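Local atomic coordinates of uncharacterized HTH-type transcriptional regulator SAR2349 (Staphylococcus aureus, PDB entry 4EM2), a protein that probably binds DNA as a MarR-family transcription factor and binds salicylate. Residues 67-72 / 100-105; 73-78 / 130-135; 79-84 / 93-98. One frame throughout, in Å; residues are numbered along the deposited sequence.

Interaction 1 of 3, residues 67-72 / 100-105. With SAL (2-hydroxybenzoic acid), chain C; SAL (2-hydroxybenzoic acid), chain B; SAL (2-hydroxybenzoic acid), chain D; SAL (2-hydroxybenzoic acid), chain E.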
loop_
_atom_site.group_PDB
_atom_site.type_symbol
_atom_site.label_atom_id
_atom_site.label_comp_id
_atom_site.label_asym_id
_atom_site.label_seq_id
_atom_site.Cartn_x
_atom_site.Cartn_y
_atom_site.Cartn_z
ATOM N N TRP A 67 -4.176 -3.945 -3.678
ATOM C CA TRP A 67 -4.199 -3.713 -2.266
ATOM C C TRP A 67 -3.825 -2.280 -1.900
ATOM O O TRP A 67 -4.458 -1.641 -1.054
ATOM C CB TRP A 67 -3.257 -4.707 -1.580
ATOM C CG TRP A 67 -2.999 -4.281 -0.133
ATOM C CD1 TRP A 67 -1.836 -3.776 0.356
ATOM C CD2 TRP A 67 -3.935 -4.279 0.952
ATOM N NE1 TRP A 67 -1.982 -3.458 1.679
ATOM C CE2 TRP A 67 -3.256 -3.767 2.084
ATOM C CE3 TRP A 67 -5.273 -4.675 1.093
ATOM C CZ2 TRP A 67 -3.881 -3.640 3.374
ATOM C CZ3 TRP A 67 -5.898 -4.551 2.391
ATOM C CH2 TRP A 67 -5.193 -4.040 3.489
ATOM N N LEU A 68 -2.816 -1.725 -2.558
ATOM C CA LEU A 68 -2.407 -0.375 -2.206
ATOM C C LEU A 68 -3.498 0.642 -2.438
ATOM O O LEU A 68 -3.727 1.575 -1.595
ATOM C CB LEU A 68 -1.111 -0.005 -2.998
ATOM C CG LEU A 68 0.099 -0.850 -2.545
ATOM C CD1 LEU A 68 1.359 -0.472 -3.470
ATOM C CD2 LEU A 68 0.462 -0.512 -1.089
ATOM N N ILE A 69 -4.186 0.508 -3.575
ATOM C CA ILE A 69 -5.269 1.461 -3.891
ATOM C C ILE A 69 -6.420 1.193 -2.897
ATOM O O ILE A 69 -7.020 2.140 -2.377
ATOM C CB ILE A 69 -5.783 1.249 -5.317
ATOM C CG1 ILE A 69 -4.661 1.579 -6.348
ATOM C CG2 ILE A 69 -7.034 2.100 -5.573
ATOM C CD1 ILE A 69 -4.045 2.862 -6.188
ATOM N N LEU A 70 -6.696 -0.084 -2.626
ATOM C CA LEU A 70 -7.785 -0.424 -1.692
ATOM C C LEU A 70 -7.532 0.234 -0.338
ATOM O O LEU A 70 -8.422 0.883 0.234
ATOM C CB LEU A 70 -7.904 -1.943 -1.495
ATOM C CG LEU A 70 -9.096 -2.394 -0.583
ATOM C CD1 LEU A 70 -10.407 -2.100 -1.354
ATOM C CD2 LEU A 70 -9.059 -3.881 -0.219
ATOM N N ARG A 71 -6.298 0.100 0.142
ATOM C CA ARG A 71 -5.913 0.626 1.424
ATOM C C ARG A 71 -6.042 2.131 1.387
ATOM O O ARG A 71 -6.531 2.757 2.343
ATOM C CB ARG A 71 -4.449 0.218 1.745
ATOM C CG ARG A 71 -3.932 0.663 3.169
ATOM C CD ARG A 71 -2.462 0.161 3.421
ATOM N NE ARG A 71 -1.524 0.775 2.461
ATOM C CZ ARG A 71 -0.178 0.725 2.569
ATOM N NH1 ARG A 71 0.384 0.071 3.592
ATOM N NH2 ARG A 71 0.611 1.382 1.685
ATOM N N ASP A 72 -5.577 2.726 0.290
ATOM C CA ASP A 72 -5.623 4.171 0.172
ATOM C C ASP A 72 -7.064 4.660 0.284
ATOM O O ASP A 72 -7.336 5.645 0.969
ATOM C CB ASP A 72 -5.023 4.643 -1.160
ATOM C CG ASP A 72 -5.195 6.148 -1.371
ATOM O OD1 ASP A 72 -6.289 6.537 -1.877
ATOM O OD2 ASP A 72 -4.270 6.919 -1.019
ATOM N N LYS A 100 -10.657 -0.293 -11.753
ATOM C CA LYS A 100 -11.596 -1.056 -12.534
ATOM C C LYS A 100 -11.624 -2.494 -12.037
ATOM O O LYS A 100 -12.676 -3.112 -11.966
ATOM C CB LYS A 100 -11.223 -1.033 -14.019
ATOM C CG LYS A 100 -11.487 0.284 -14.737
ATOM C CD LYS A 100 -11.428 0.083 -16.283
ATOM C CE LYS A 100 -12.497 -0.961 -16.691
ATOM N NZ LYS A 100 -12.021 -2.076 -17.564
ATOM N N ALA A 101 -10.466 -3.053 -11.698
ATOM C CA ALA A 101 -10.464 -4.426 -11.194
ATOM C C ALA A 101 -11.092 -4.455 -9.794
ATOM O O ALA A 101 -11.874 -5.338 -9.472
ATOM C CB ALA A 101 -9.059 -4.975 -11.157
ATOM N N LEU A 102 -10.750 -3.500 -8.939
ATOM C CA LEU A 102 -11.365 -3.450 -7.589
ATOM C C LEU A 102 -12.928 -3.419 -7.689
ATOM O O LEU A 102 -13.625 -4.159 -6.953
ATOM C CB LEU A 102 -10.884 -2.222 -6.857
ATOM C CG LEU A 102 -9.390 -2.363 -6.422
ATOM C CD1 LEU A 102 -8.900 -1.035 -5.839
ATOM C CD2 LEU A 102 -9.288 -3.544 -5.411
ATOM N N ILE A 103 -13.450 -2.609 -8.618
ATOM C CA ILE A 103 -14.905 -2.474 -8.823
ATOM C C ILE A 103 -15.431 -3.790 -9.297
ATOM O O ILE A 103 -16.394 -4.307 -8.733
ATOM C CB ILE A 103 -15.264 -1.407 -9.902
ATOM C CG1 ILE A 103 -14.914 -0.012 -9.398
ATOM C CG2 ILE A 103 -16.811 -1.401 -10.172
ATOM C CD1 ILE A 103 -14.752 1.030 -10.567
ATOM N N GLU A 104 -14.761 -4.361 -10.300
ATOM C CA GLU A 104 -15.187 -5.634 -10.857
ATOM C C GLU A 104 -15.170 -6.745 -9.824
ATOM O O GLU A 104 -15.964 -7.707 -9.883
ATOM C CB GLU A 104 -14.288 -6.004 -12.035
ATOM C CG GLU A 104 -14.540 -7.427 -12.594
ATOM C CD GLU A 104 -15.977 -7.630 -13.111
ATOM O OE1 GLU A 104 -16.507 -6.749 -13.861
ATOM O OE2 GLU A 104 -16.573 -8.680 -12.774
ATOM N N ASN A 105 -14.261 -6.638 -8.862
ATOM C CA ASN A 105 -14.211 -7.637 -7.819
ATOM C C ASN A 105 -15.169 -7.324 -6.666
ATOM O O ASN A 105 -15.112 -8.004 -5.638
ATOM C CB ASN A 105 -12.786 -7.753 -7.254
ATOM C CG ASN A 105 -11.813 -8.254 -8.268
ATOM O OD1 ASN A 105 -12.106 -9.204 -8.987
ATOM N ND2 ASN A 105 -10.643 -7.624 -8.345
HETATM C "C1'" SAL C . 2.427 -3.366 4.539
HETATM O "O1'" SAL C . 1.769 -2.447 4.950
HETATM O "O2'" SAL C . 3.714 -3.454 4.837
HETATM C C1 SAL C . 1.792 -4.407 3.745
HETATM C C2 SAL C . 0.395 -4.312 3.471
HETATM C C3 SAL C . -0.226 -5.338 2.709
HETATM C C4 SAL C . 0.529 -6.440 2.218
HETATM C C5 SAL C . 1.925 -6.520 2.490
HETATM C C6 SAL C . 2.556 -5.506 3.254
HETATM O O2 SAL C . -0.332 -3.218 3.953
HETATM C "C1'" SAL B . 4.610 0.731 -0.861
HETATM O "O1'" SAL B . 4.279 1.769 -0.277
HETATM O "O2'" SAL B . 5.359 0.772 -1.998
HETATM C C1 SAL B . 4.129 -0.562 -0.385
HETATM C C2 SAL B . 3.523 -0.705 0.894
HETATM C C3 SAL B . 3.046 -1.951 1.327
HETATM C C4 SAL B . 3.173 -3.061 0.478
HETATM C C5 SAL B . 3.783 -2.924 -0.788
HETATM C C6 SAL B . 4.260 -1.684 -1.219
HETATM O O2 SAL B . 3.400 0.326 1.676
HETATM C "C1'" SAL D . -15.631 2.661 -13.516
HETATM O "O1'" SAL D . -15.183 1.895 -14.359
HETATM O "O2'" SAL D . -16.939 2.558 -13.156
HETATM C C1 SAL D . -14.741 3.677 -12.868
HETATM C C2 SAL D . -13.406 3.881 -13.328
HETATM C C3 SAL D . -12.578 4.848 -12.685
HETATM C C4 SAL D . -13.074 5.600 -11.600
HETATM C C5 SAL D . -14.386 5.401 -11.153
HETATM C C6 SAL D . -15.217 4.456 -11.772
HETATM O O2 SAL D . -12.929 3.149 -14.374
HETATM C "C1'" SAL E . 0.577 1.981 -5.762
HETATM O "O1'" SAL E . 1.653 2.018 -5.154
HETATM O "O2'" SAL E . -0.467 2.688 -5.275
HETATM C C1 SAL E . 0.423 1.205 -7.041
HETATM C C2 SAL E . 1.584 0.803 -7.800
HETATM C C3 SAL E . 1.389 0.075 -9.020
HETATM C C4 SAL E . 0.072 -0.251 -9.476
HETATM C C5 SAL E . -1.074 0.145 -8.721
HETATM C C6 SAL E . -0.903 0.862 -7.519
HETATM O O2 SAL E . 2.889 1.124 -7.362
#

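Interaction 2 of 3, residues 73-78 / 130-135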
loop_
_atom_site.group_PDB
_atom_site.type_symbol
_atom_site.label_atom_id
_atom_site.label_comp_id
_atom_site.label_asym_id
_atom_site.label_seq_id
_atom_site.Cartn_x
_atom_site.Cartn_y
_atom_site.Cartn_z
ATOM N N ILE A 73 -7.969 3.990 -0.408
ATOM C CA ILE A 73 -9.372 4.401 -0.372
ATOM C C ILE A 73 -9.895 4.218 1.093
ATOM O O ILE A 73 -10.589 5.083 1.630
ATOM C CB ILE A 73 -10.203 3.523 -1.336
ATOM C CG1 ILE A 73 -9.797 3.844 -2.784
ATOM C CG2 ILE A 73 -11.659 3.802 -1.201
ATOM C CD1 ILE A 73 -10.471 3.035 -3.826
ATOM N N ALA A 74 -9.521 3.109 1.725
ATOM C CA ALA A 74 -9.991 2.788 3.059
ATOM C C ALA A 74 -9.673 3.945 3.941
ATOM O O ALA A 74 -10.506 4.383 4.687
ATOM C CB ALA A 74 -9.288 1.505 3.609
ATOM N N LYS A 75 -8.452 4.466 3.830
ATOM C CA LYS A 75 -8.033 5.556 4.694
ATOM C C LYS A 75 -8.502 6.942 4.319
ATOM O O LYS A 75 -8.476 7.810 5.139
ATOM C CB LYS A 75 -6.513 5.552 4.822
ATOM C CG LYS A 75 -5.996 4.158 5.347
ATOM C CD LYS A 75 -4.448 4.029 5.342
ATOM C CE LYS A 75 -3.955 2.784 6.136
ATOM N NZ LYS A 75 -4.156 2.880 7.641
ATOM N N HIS A 76 -8.985 7.143 3.104
ATOM C CA HIS A 76 -9.349 8.490 2.699
ATOM C C HIS A 76 -10.764 8.655 2.178
ATOM O O HIS A 76 -11.170 9.787 1.811
ATOM C CB HIS A 76 -8.373 8.980 1.610
ATOM C CG HIS A 76 -6.951 9.032 2.073
ATOM N ND1 HIS A 76 -6.065 7.982 1.889
ATOM C CD2 HIS A 76 -6.280 9.979 2.771
ATOM C CE1 HIS A 76 -4.914 8.285 2.461
ATOM N NE2 HIS A 76 -5.019 9.490 3.003
ATOM N N GLN A 77 -11.505 7.552 2.126
ATOM C CA GLN A 77 -12.847 7.618 1.563
ATOM C C GLN A 77 -13.802 8.589 2.307
ATOM O O GLN A 77 -13.726 8.754 3.495
ATOM C CB GLN A 77 -13.463 6.216 1.491
ATOM C CG GLN A 77 -13.470 5.453 2.823
ATOM C CD GLN A 77 -14.349 4.224 2.733
ATOM O OE1 GLN A 77 -14.251 3.451 1.783
ATOM N NE2 GLN A 77 -15.246 4.062 3.696
ATOM N N PRO A 78 -14.740 9.179 1.594
ATOM C CA PRO A 78 -14.974 9.010 0.159
ATOM C C PRO A 78 -13.852 9.702 -0.603
ATOM O O PRO A 78 -13.463 10.821 -0.240
ATOM C CB PRO A 78 -16.336 9.683 -0.041
ATOM C CG PRO A 78 -16.990 9.589 1.334
ATOM C CD PRO A 78 -15.841 9.942 2.224
ATOM N N GLU A 130 -14.191 -6.140 4.843
ATOM C CA GLU A 130 -13.825 -7.400 5.463
ATOM C C GLU A 130 -12.431 -7.808 4.966
ATOM O O GLU A 130 -11.591 -8.257 5.734
ATOM C CB GLU A 130 -14.828 -8.474 5.080
ATOM C CG GLU A 130 -14.579 -9.799 5.705
ATOM C CD GLU A 130 -14.894 -9.892 7.199
ATOM O OE1 GLU A 130 -15.576 -9.002 7.741
ATOM O OE2 GLU A 130 -14.484 -10.912 7.828
ATOM N N LEU A 131 -12.185 -7.685 3.680
ATOM C CA LEU A 131 -10.876 -8.094 3.160
ATOM C C LEU A 131 -9.789 -7.208 3.830
ATOM O O LEU A 131 -8.777 -7.688 4.338
ATOM C CB LEU A 131 -10.864 -7.925 1.653
ATOM C CG LEU A 131 -9.591 -8.318 0.854
ATOM C CD1 LEU A 131 -9.990 -8.418 -0.594
ATOM C CD2 LEU A 131 -8.470 -7.287 1.051
ATOM N N TYR A 132 -10.061 -5.913 3.884
ATOM C CA TYR A 132 -9.122 -4.935 4.443
ATOM C C TYR A 132 -8.731 -5.219 5.879
ATOM O O TYR A 132 -7.540 -5.207 6.224
ATOM C CB TYR A 132 -9.748 -3.543 4.341
ATOM C CG TYR A 132 -8.924 -2.448 4.977
ATOM C CD1 TYR A 132 -7.768 -1.987 4.368
ATOM C CD2 TYR A 132 -9.301 -1.888 6.201
ATOM C CE1 TYR A 132 -7.001 -1.018 4.942
ATOM C CE2 TYR A 132 -8.541 -0.901 6.798
ATOM C CZ TYR A 132 -7.381 -0.477 6.154
ATOM O OH TYR A 132 -6.585 0.462 6.732
ATOM N N GLU A 133 -9.729 -5.457 6.737
ATOM C CA GLU A 133 -9.439 -5.739 8.130
ATOM C C GLU A 133 -8.646 -7.009 8.269
ATOM O O GLU A 133 -7.729 -7.087 9.104
ATOM C CB GLU A 133 -10.720 -5.864 8.953
ATOM C CG GLU A 133 -11.461 -4.537 9.113
ATOM C CD GLU A 133 -12.873 -4.742 9.688
ATOM O OE1 GLU A 133 -13.045 -5.683 10.546
ATOM O OE2 GLU A 133 -13.779 -3.970 9.265
ATOM N N ILE A 134 -8.932 -7.996 7.433
ATOM C CA ILE A 134 -8.189 -9.239 7.552
ATOM C C ILE A 134 -6.704 -9.112 7.122
ATOM O O ILE A 134 -5.790 -9.616 7.790
ATOM C CB ILE A 134 -8.810 -10.345 6.735
ATOM C CG1 ILE A 134 -10.086 -10.817 7.406
ATOM C CG2 ILE A 134 -7.847 -11.519 6.633
ATOM C CD1 ILE A 134 -11.008 -11.531 6.396
ATOM N N VAL A 135 -6.474 -8.480 5.977
ATOM C CA VAL A 135 -5.095 -8.298 5.516
ATOM C C VAL A 135 -4.326 -7.457 6.509
ATOM O O VAL A 135 -3.238 -7.797 6.906
ATOM C CB VAL A 135 -5.071 -7.580 4.124
ATOM C CG1 VAL A 135 -3.633 -7.013 3.819
ATOM C CG2 VAL A 135 -5.520 -8.588 3.014
#

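Interaction 3 of 3, residues 79-84 / 93-98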
loop_
_atom_site.group_PDB
_atom_site.type_symbol
_atom_site.label_atom_id
_atom_site.label_comp_id
_atom_site.label_asym_id
_atom_site.label_seq_id
_atom_site.Cartn_x
_atom_site.Cartn_y
_atom_site.Cartn_z
ATOM N N THR A 79 -13.280 9.057 -1.618
ATOM C CA THR A 79 -12.205 9.709 -2.367
ATOM C C THR A 79 -12.430 9.529 -3.864
ATOM O O THR A 79 -13.457 8.946 -4.280
ATOM C CB THR A 79 -10.804 9.223 -1.924
ATOM O OG1 THR A 79 -9.792 10.073 -2.498
ATOM C CG2 THR A 79 -10.568 7.761 -2.365
ATOM N N THR A 80 -11.528 10.078 -4.682
ATOM C CA THR A 80 -11.711 10.013 -6.146
ATOM C C THR A 80 -10.451 9.506 -6.868
ATOM O O THR A 80 -9.384 9.551 -6.309
ATOM C CB THR A 80 -11.978 11.439 -6.703
ATOM O OG1 THR A 80 -10.784 12.219 -6.509
ATOM C CG2 THR A 80 -13.162 12.126 -5.923
ATOM N N LEU A 81 -10.618 9.038 -8.103
ATOM C CA LEU A 81 -9.487 8.573 -8.891
ATOM C C LEU A 81 -8.442 9.673 -8.870
ATOM O O LEU A 81 -7.268 9.387 -8.703
ATOM C CB LEU A 81 -9.908 8.244 -10.329
ATOM C CG LEU A 81 -8.820 8.055 -11.407
ATOM C CD1 LEU A 81 -7.856 6.981 -10.977
ATOM C CD2 LEU A 81 -9.461 7.647 -12.745
ATOM N N ILE A 82 -8.867 10.932 -9.004
ATOM C CA ILE A 82 -7.938 12.081 -8.954
ATOM C C ILE A 82 -7.068 12.105 -7.691
ATOM O O ILE A 82 -5.826 12.164 -7.764
ATOM C CB ILE A 82 -8.687 13.441 -8.961
ATOM C CG1 ILE A 82 -9.532 13.579 -10.233
ATOM C CG2 ILE A 82 -7.712 14.585 -8.777
ATOM C CD1 ILE A 82 -8.889 13.092 -11.463
ATOM N N GLU A 83 -7.716 12.084 -6.524
ATOM C CA GLU A 83 -6.978 12.123 -5.270
ATOM C C GLU A 83 -6.113 10.909 -5.128
ATOM O O GLU A 83 -4.995 11.017 -4.662
ATOM C CB GLU A 83 -7.893 12.157 -4.060
ATOM C CG GLU A 83 -8.806 13.385 -3.972
ATOM C CD GLU A 83 -9.691 13.346 -2.732
ATOM O OE1 GLU A 83 -9.556 12.427 -1.882
ATOM O OE2 GLU A 83 -10.526 14.252 -2.595
ATOM N N ILE A 84 -6.642 9.748 -5.507
ATOM C CA ILE A 84 -5.873 8.500 -5.355
ATOM C C ILE A 84 -4.543 8.587 -6.139
ATOM O O ILE A 84 -3.470 8.407 -5.581
ATOM C CB ILE A 84 -6.682 7.264 -5.848
ATOM C CG1 ILE A 84 -7.917 7.028 -4.969
ATOM C CG2 ILE A 84 -5.792 6.010 -5.775
ATOM C CD1 ILE A 84 -8.823 5.986 -5.523
ATOM N N PRO A 93 -3.852 6.094 -15.967
ATOM C CA PRO A 93 -4.105 4.828 -16.666
ATOM C C PRO A 93 -3.896 3.633 -15.739
ATOM O O PRO A 93 -4.641 2.637 -15.786
ATOM C CB PRO A 93 -3.080 4.852 -17.802
ATOM C CG PRO A 93 -2.986 6.313 -18.135
ATOM C CD PRO A 93 -2.894 6.918 -16.735
ATOM N N THR A 94 -2.856 3.728 -14.917
ATOM C CA THR A 94 -2.545 2.676 -13.967
ATOM C C THR A 94 -3.608 2.663 -12.875
ATOM O O THR A 94 -4.127 1.640 -12.526
ATOM C CB THR A 94 -1.239 2.929 -13.307
ATOM O OG1 THR A 94 -0.296 3.312 -14.304
ATOM C CG2 THR A 94 -0.752 1.647 -12.593
ATOM N N ALA A 95 -3.915 3.820 -12.336
ATOM C CA ALA A 95 -4.937 3.903 -11.312
ATOM C C ALA A 95 -6.324 3.452 -11.855
ATOM O O ALA A 95 -7.054 2.678 -11.207
ATOM C CB ALA A 95 -4.974 5.328 -10.786
ATOM N N ARG A 96 -6.674 3.909 -13.062
ATOM C CA ARG A 96 -7.963 3.564 -13.668
ATOM C C ARG A 96 -8.080 2.072 -13.797
ATOM O O ARG A 96 -9.078 1.480 -13.388
ATOM C CB ARG A 96 -8.119 4.216 -15.057
ATOM C CG ARG A 96 -9.573 4.550 -15.480
ATOM C CD ARG A 96 -9.642 5.482 -16.733
ATOM N NE ARG A 96 -8.763 6.680 -16.640
ATOM C CZ ARG A 96 -9.138 7.922 -16.268
ATOM N NH1 ARG A 96 -10.422 8.181 -15.949
ATOM N NH2 ARG A 96 -8.213 8.898 -16.183
ATOM N N LYS A 97 -7.057 1.453 -14.360
ATOM C CA LYS A 97 -7.062 -0.002 -14.536
ATOM C C LYS A 97 -7.199 -0.822 -13.233
ATOM O O LYS A 97 -7.888 -1.821 -13.176
ATOM C CB LYS A 97 -5.785 -0.441 -15.266
ATOM C CG LYS A 97 -5.628 -1.955 -15.319
ATOM C CD LYS A 97 -4.722 -2.414 -16.458
ATOM C CE LYS A 97 -4.564 -3.938 -16.491
ATOM N NZ LYS A 97 -3.561 -4.518 -15.496
ATOM N N THR A 98 -6.504 -0.398 -12.195
ATOM C CA THR A 98 -6.538 -1.126 -10.896
ATOM C C THR A 98 -7.905 -0.919 -10.259
ATOM O O THR A 98 -8.474 -1.842 -9.719
ATOM C CB THR A 98 -5.436 -0.550 -9.976
ATOM O OG1 THR A 98 -4.182 -0.725 -10.627
ATOM C CG2 THR A 98 -5.389 -1.251 -8.589
#

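Interaction 1 of 3, residues 67-72 / 100-105
Leu102 alone carries the 100-105 side of this contact. It meets Ile69 and Leu70, while residues of the same two segments also touch four salicylates. The fold is the MarR winged helix-turn-helix, and helix 92-104 is its probable recognition helix. Here helix 64-76 packs behind it. CG of Leu102 lies anti to the carbonyl carbon (chi1 -72°), which sends the forked end to helix 64-76. Its CD1 rests against CG2 of Ile69 at 3.7 Å. The same CD1 is 4.0 Å from the backbone N of Leu70. The other branch, CD2, lies 4.4 Å from Leu70 CD1, a looser touch. No hydrogen bond joins the segments; the contact is buried and apolar, and Ile108 of the wing touches both Leu70 and Leu102.

Ile69 turns CG2 to Leu102, while its CD1 reaches O2' of the chain E salicylate at 3.7 Å. Ile103 CD1 lies 3.5 Å from C1' of the chain D salicylate, beside Lys100. Leu68 CD2 packs against the ring of the chain B molecule. The Arg71 chain bends at chi3 (63°), and its guanidinium meets two salicylates at its edge. Arg71 NH2 donates to O2 of the chain B salicylate at 3.0 Å, with an N-H...O angle of 152°.

Interaction 2 of 3, residues 73-78 / 130-135
Ala74 sets its methyl over one face of the Tyr132 ring, a CH-pi contact. CB lies 3.7 Å from the ring centroid and 14° off the ring normal. It is shifted slightly toward the rim, so its nearest ring atoms are CE1 and CZ. The CG of Tyr132 is anti to the backbone N (chi1 176°), and this carries the ring across to helix 64-76. Arg71, one turn before Ala74, and Trp67 also touch the ring, and Leu124 packs against Ala74.

Lys75 comes only near the hydroxyl. Its chain crosses the tyrosine at about a right angle and bends only at chi4. This leaves NZ 3.5 Å from Tyr132 OH, and CE is about as near. No hydrogen bond spans the two segments. The contact lies near the protein surface.

In the MarR fold, helix 126-148 follows the wing and leads away from the DNA-binding lobe. The Ala74-Tyr132 contact therefore joins the early part of that long helix to the last turn of helix 64-76.

Hydrogen bonds within and around 73-78 mark the end of the helix. In the backbone, Ile73 O accepts from both His76 N, at 3.0 Å, and Gln77 N, at 2.7 Å. Gln77 is the first residue to leave helical geometry, and a cis peptide follows it before Pro78. Two side chains add bonds of their own. His76 ND1 is hydrogen-bonded back to Asp72 O. The Gln77 side chain turns to the wing, where OE1 accepts from the backbone N of Leu124 in strand 122-124.

Interaction 3 of 3, residues 79-84 / 93-98
Ala95 is the first residue of 93-98 to meet Leu81. Its methyl points at helix 81-88, and CB lies 3.3 Å from Leu81 CD1. This is tighter than usual for two carbons and marks a close approach of the helices, with the CA atoms of Leu81 and Ala95 7.0 Å apart. The same leucine branch also lies near the backbone N of Arg96.

Arg96 comes next and takes the other branch. Leu81 CD2 sits over one face of the guanidinium, offset toward its rim, 3.4 Å from NH1 and 3.5 Å from CZ of Arg96. The two side chains cross at about a right angle; the bend at chi3 (-49°) turns the face of the guanidinium to Leu81 CD2. Arg96 also touches a salicylate, and a sulfate lies close by.

Thr98 follows. It touches the salicylate that Thr94 also touches, and packs on Ile69.

On the other segment, Leu81 starts its helix. Thr80 is the N-cap: its OG1 accepts from Glu83 N at 3.1 Å, nearly straight at 172°.

Helices 81-88 and 92-104 are the two helices of the helix-turn-helix. Ile84 fills in behind, against Leu99 and against Ile69 and Ile73 of helix 64-76. Arg118, in the loop between the wing strands, touches Leu81 and Arg96, and the Thr79 backbone bonds to Leu122 of strand 122-124.

Overall arrangement
From the N terminus, helix 64-76 enters first and serves two contacts. Its middle, 67-72, pairs with 100-105 in interaction 1; its end, 73-78, pairs with 130-135 in interaction 2. These two loops cross. Interaction 3 closes the short helix-turn-helix loop, 79-84 with 93-98, and lies within both larger loops. Interaction 1 ties helix 64-76 to helix 92-104. Interaction 2 closes after the wing and brings in helix 126-148. The contacts also touch each other. Leu70 packs on Leu131, joining interactions 1 and 2. Interaction 3 meets both of the others through packing on helix 64-76.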